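Long-range contact in nitrite oxidoreductase subunit A (Kuenenia stuttgartiensis, PDB 7B04), which belongs to the molybdopterin oxidoreductase family and carries a molybdenum atom and an iron/sulfur cluster: residues A443-K455 against E817-Q829. Sequence-based numbering, arbitrary orientation.
Sequences AITRDDVGETLVK and ESLPFYTPTGRLQ
Arg446, Val449 and Glu451 make a largely buried loop-against-loop contact with 817-829, about 31 Å from the centre of the chain to the centre of the contact. The first loop joins strand 440-444, half of a two-stranded antiparallel hairpin with 431-435, to helix 452-455; the second follows helix 812-816. Arg446 carries one end. Its chain bends at CG-CD (chi3 125°), and the guanidinium reaches the backbone of 821-826, beside Phe821 O; NH2 makes a weak hydrogen bond to Phe821 O at 2.8 Å, poorly lined up at 117°, while Tyr822 CA sits at the edge of the group. Next to it, Pro820 CB packs on Arg446 O at 3.5 Å, and helix 413-416 covers the proline as well.

Val449 occupies the middle. With CG2 anti to the backbone N, its two methyls split the work: CG1 rests against Leu819 O, and CG2 lies 3.6 Å from Arg827 CG and over one face of that guanidinium, toward its rim. Arg827 runs extended past the valine the opposite way, its NH2 bonded to Thr381 O and Lys378 O.

A type II' turn, Val449 to Thr452, forms the other end, Thr452 OG1 donating back to Val449 O. Within the turn Glu451 N gives Ser818 OG a fairly straight hydrogen bond (3.0 Å, 160°), and Lys379 pairs with the Glu451 carboxylate.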
# COMPACT_ATOMS: atom_id res chain seq x y z
N ALA B 443 53.05 -14.68 8.11
CA ALA B 443 51.88 -15.32 8.70
C ALA B 443 51.10 -14.33 9.57
O ALA B 443 51.67 -13.73 10.48
CB ALA B 443 52.30 -16.53 9.54
N ILE B 444 49.80 -14.25 9.30
CA ILE B 444 48.86 -13.29 9.97
C ILE B 444 47.68 -14.04 10.57
O ILE B 444 47.40 -15.15 10.15
CB ILE B 444 48.41 -12.20 8.99
CG1 ILE B 444 47.30 -12.67 8.05
CG2 ILE B 444 49.59 -11.65 8.22
CD1 ILE B 444 47.01 -11.70 6.94
N THR B 445 47.01 -13.41 11.52
CA THR B 445 45.90 -14.06 12.24
C THR B 445 44.58 -13.37 11.89
O THR B 445 44.60 -12.38 11.20
CB THR B 445 46.25 -14.17 13.72
OG1 THR B 445 45.79 -15.44 14.17
CG2 THR B 445 45.63 -13.09 14.58
N ARG B 446 43.48 -13.97 12.32
CA ARG B 446 42.11 -13.44 12.09
C ARG B 446 41.99 -12.08 12.76
O ARG B 446 41.39 -11.20 12.17
CB ARG B 446 41.16 -14.32 12.89
CG ARG B 446 39.77 -14.47 12.29
CD ARG B 446 39.03 -15.39 13.21
NE ARG B 446 37.81 -14.76 13.63
CZ ARG B 446 36.88 -14.32 12.81
NH1 ARG B 446 37.15 -14.13 11.54
NH2 ARG B 446 35.67 -14.08 13.27
N ASP B 447 42.52 -11.96 13.96
CA ASP B 447 42.52 -10.73 14.78
C ASP B 447 43.44 -9.68 14.17
O ASP B 447 43.20 -8.53 14.41
CB ASP B 447 42.90 -11.02 16.22
CG ASP B 447 41.84 -11.83 16.92
OD1 ASP B 447 40.78 -12.00 16.36
OD2 ASP B 447 42.12 -12.28 18.02
N ASP B 448 44.44 -10.07 13.39
CA ASP B 448 45.40 -9.09 12.80
C ASP B 448 44.76 -8.44 11.59
O ASP B 448 45.11 -8.78 10.47
CB ASP B 448 46.68 -9.77 12.34
CG ASP B 448 47.48 -10.37 13.47
OD1 ASP B 448 47.07 -10.22 14.61
OD2 ASP B 448 48.50 -10.96 13.18
N VAL B 449 43.88 -7.49 11.86
CA VAL B 449 43.09 -6.81 10.82
C VAL B 449 43.09 -5.34 11.17
O VAL B 449 43.23 -4.99 12.32
CB VAL B 449 41.66 -7.37 10.78
CG1 VAL B 449 40.83 -6.81 11.90
CG2 VAL B 449 41.01 -7.10 9.44
N GLY B 450 42.92 -4.54 10.15
CA GLY B 450 42.90 -3.09 10.27
C GLY B 450 44.25 -2.55 10.69
O GLY B 450 45.30 -2.93 10.16
N GLU B 451 44.22 -1.66 11.68
CA GLU B 451 45.41 -1.00 12.19
C GLU B 451 46.27 -1.92 13.05
O GLU B 451 47.34 -1.49 13.50
CB GLU B 451 45.00 0.23 13.00
CG GLU B 451 44.71 1.47 12.18
CD GLU B 451 45.93 2.35 12.03
OE1 GLU B 451 46.69 2.48 13.01
OE2 GLU B 451 46.12 2.93 10.94
N THR B 452 45.82 -3.16 13.30
CA THR B 452 46.65 -4.12 14.02
C THR B 452 47.90 -4.51 13.23
O THR B 452 48.93 -4.82 13.83
CB THR B 452 45.82 -5.37 14.35
OG1 THR B 452 44.64 -4.98 15.07
CG2 THR B 452 46.63 -6.34 15.19
N LEU B 453 47.83 -4.47 11.89
CA LEU B 453 49.01 -4.80 11.09
C LEU B 453 50.04 -3.69 11.12
O LEU B 453 51.23 -3.96 11.00
CB LEU B 453 48.62 -5.13 9.65
CG LEU B 453 47.65 -6.32 9.56
CD1 LEU B 453 46.69 -6.09 8.42
CD2 LEU B 453 48.37 -7.66 9.43
N VAL B 454 49.61 -2.43 11.22
CA VAL B 454 50.57 -1.34 11.30
C VAL B 454 51.28 -1.37 12.65
O VAL B 454 52.47 -1.05 12.74
CB VAL B 454 49.87 0.02 11.06
CG1 VAL B 454 50.83 1.18 11.32
CG2 VAL B 454 49.31 0.09 9.65
N LYS B 455 50.57 -1.76 13.71
CA LYS B 455 51.19 -1.95 15.02
C LYS B 455 52.20 -3.09 14.99
O LYS B 455 53.25 -3.01 15.64
CB LYS B 455 50.12 -2.21 16.08
N GLU B 817 37.59 0.64 15.27
CA GLU B 817 38.38 0.10 16.37
C GLU B 817 39.24 -1.09 15.95
O GLU B 817 39.89 -1.70 16.81
CB GLU B 817 37.47 -0.30 17.54
CG GLU B 817 36.81 0.88 18.24
CD GLU B 817 35.89 0.45 19.36
OE1 GLU B 817 35.65 -0.76 19.50
OE2 GLU B 817 35.40 1.33 20.10
N SER B 818 39.27 -1.42 14.66
CA SER B 818 40.12 -2.48 14.11
C SER B 818 39.80 -3.83 14.75
O SER B 818 40.66 -4.50 15.33
CB SER B 818 41.60 -2.12 14.27
OG SER B 818 41.93 -0.97 13.52
N LEU B 819 38.53 -4.22 14.63
CA LEU B 819 38.00 -5.50 15.08
C LEU B 819 37.71 -6.42 13.89
O LEU B 819 37.38 -5.94 12.80
CB LEU B 819 36.72 -5.31 15.91
CG LEU B 819 36.91 -5.13 17.42
CD1 LEU B 819 37.74 -3.90 17.73
CD2 LEU B 819 35.57 -5.06 18.12
N PRO B 820 37.87 -7.73 14.05
CA PRO B 820 37.68 -8.64 12.91
C PRO B 820 36.21 -8.87 12.58
O PRO B 820 35.32 -8.76 13.43
CB PRO B 820 38.33 -9.94 13.40
CG PRO B 820 38.16 -9.90 14.87
CD PRO B 820 38.28 -8.45 15.27
N PHE B 821 35.97 -9.19 11.31
CA PHE B 821 34.64 -9.58 10.85
C PHE B 821 34.36 -11.02 11.25
O PHE B 821 35.18 -11.68 11.91
CB PHE B 821 34.53 -9.40 9.34
CG PHE B 821 34.66 -7.97 8.88
CD1 PHE B 821 33.56 -7.12 8.90
CD2 PHE B 821 35.87 -7.48 8.42
CE1 PHE B 821 33.67 -5.81 8.48
CE2 PHE B 821 35.98 -6.17 8.00
CZ PHE B 821 34.88 -5.33 8.02
N TYR B 822 33.20 -11.53 10.86
CA TYR B 822 32.76 -12.87 11.25
C TYR B 822 32.97 -13.89 10.13
O TYR B 822 32.14 -14.78 9.92
CB TYR B 822 31.31 -12.84 11.69
CG TYR B 822 31.03 -11.84 12.80
CD1 TYR B 822 31.33 -12.14 14.12
CD2 TYR B 822 30.47 -10.60 12.51
CE1 TYR B 822 31.08 -11.23 15.13
CE2 TYR B 822 30.21 -9.69 13.52
CZ TYR B 822 30.52 -10.00 14.82
OH TYR B 822 30.27 -9.09 15.82
N THR B 823 34.06 -13.76 9.40
CA THR B 823 34.49 -14.68 8.35
C THR B 823 35.57 -15.61 8.86
O THR B 823 36.08 -15.44 9.97
CB THR B 823 34.99 -13.89 7.14
OG1 THR B 823 36.00 -12.96 7.57
CG2 THR B 823 33.86 -13.13 6.50
N PRO B 824 35.93 -16.64 8.09
CA PRO B 824 37.14 -17.40 8.43
C PRO B 824 38.40 -16.54 8.51
O PRO B 824 39.28 -16.83 9.32
CB PRO B 824 37.23 -18.44 7.31
CG PRO B 824 35.82 -18.65 6.91
CD PRO B 824 35.15 -17.31 7.04
N THR B 825 38.50 -15.50 7.69
CA THR B 825 39.67 -14.62 7.71
C THR B 825 39.51 -13.40 8.61
O THR B 825 40.48 -12.68 8.82
CB THR B 825 40.01 -14.14 6.29
OG1 THR B 825 38.94 -13.33 5.79
CG2 THR B 825 40.24 -15.32 5.35
N GLY B 826 38.32 -13.16 9.14
CA GLY B 826 38.10 -11.92 9.86
C GLY B 826 38.08 -10.71 8.98
O GLY B 826 38.25 -9.58 9.46
N ARG B 827 37.88 -10.90 7.67
CA ARG B 827 37.95 -9.85 6.68
C ARG B 827 36.80 -10.01 5.70
O ARG B 827 36.18 -11.07 5.60
CB ARG B 827 39.28 -9.87 5.92
CG ARG B 827 40.47 -9.46 6.74
CD ARG B 827 41.75 -9.93 6.08
NE ARG B 827 42.93 -9.36 6.72
CZ ARG B 827 43.58 -8.30 6.27
NH1 ARG B 827 44.64 -7.85 6.91
NH2 ARG B 827 43.16 -7.68 5.17
N LEU B 828 36.51 -8.92 5.00
CA LEU B 828 35.45 -8.99 3.98
C LEU B 828 36.00 -9.95 2.93
O LEU B 828 37.09 -9.69 2.48
CB LEU B 828 35.29 -7.59 3.39
CG LEU B 828 34.83 -6.51 4.37
CD1 LEU B 828 34.84 -5.16 3.72
CD2 LEU B 828 33.45 -6.82 4.90
N GLN B 829 35.21 -10.92 2.48
CA GLN B 829 35.77 -11.92 1.54
C GLN B 829 35.17 -11.81 0.14
O GLN B 829 33.97 -11.79 0.00
CB GLN B 829 35.59 -13.32 2.11
CG GLN B 829 35.90 -13.42 3.59
CD GLN B 829 36.48 -14.75 3.99
OE1 GLN B 829 37.19 -14.87 4.97
NE2 GLN B 829 36.19 -15.76 3.21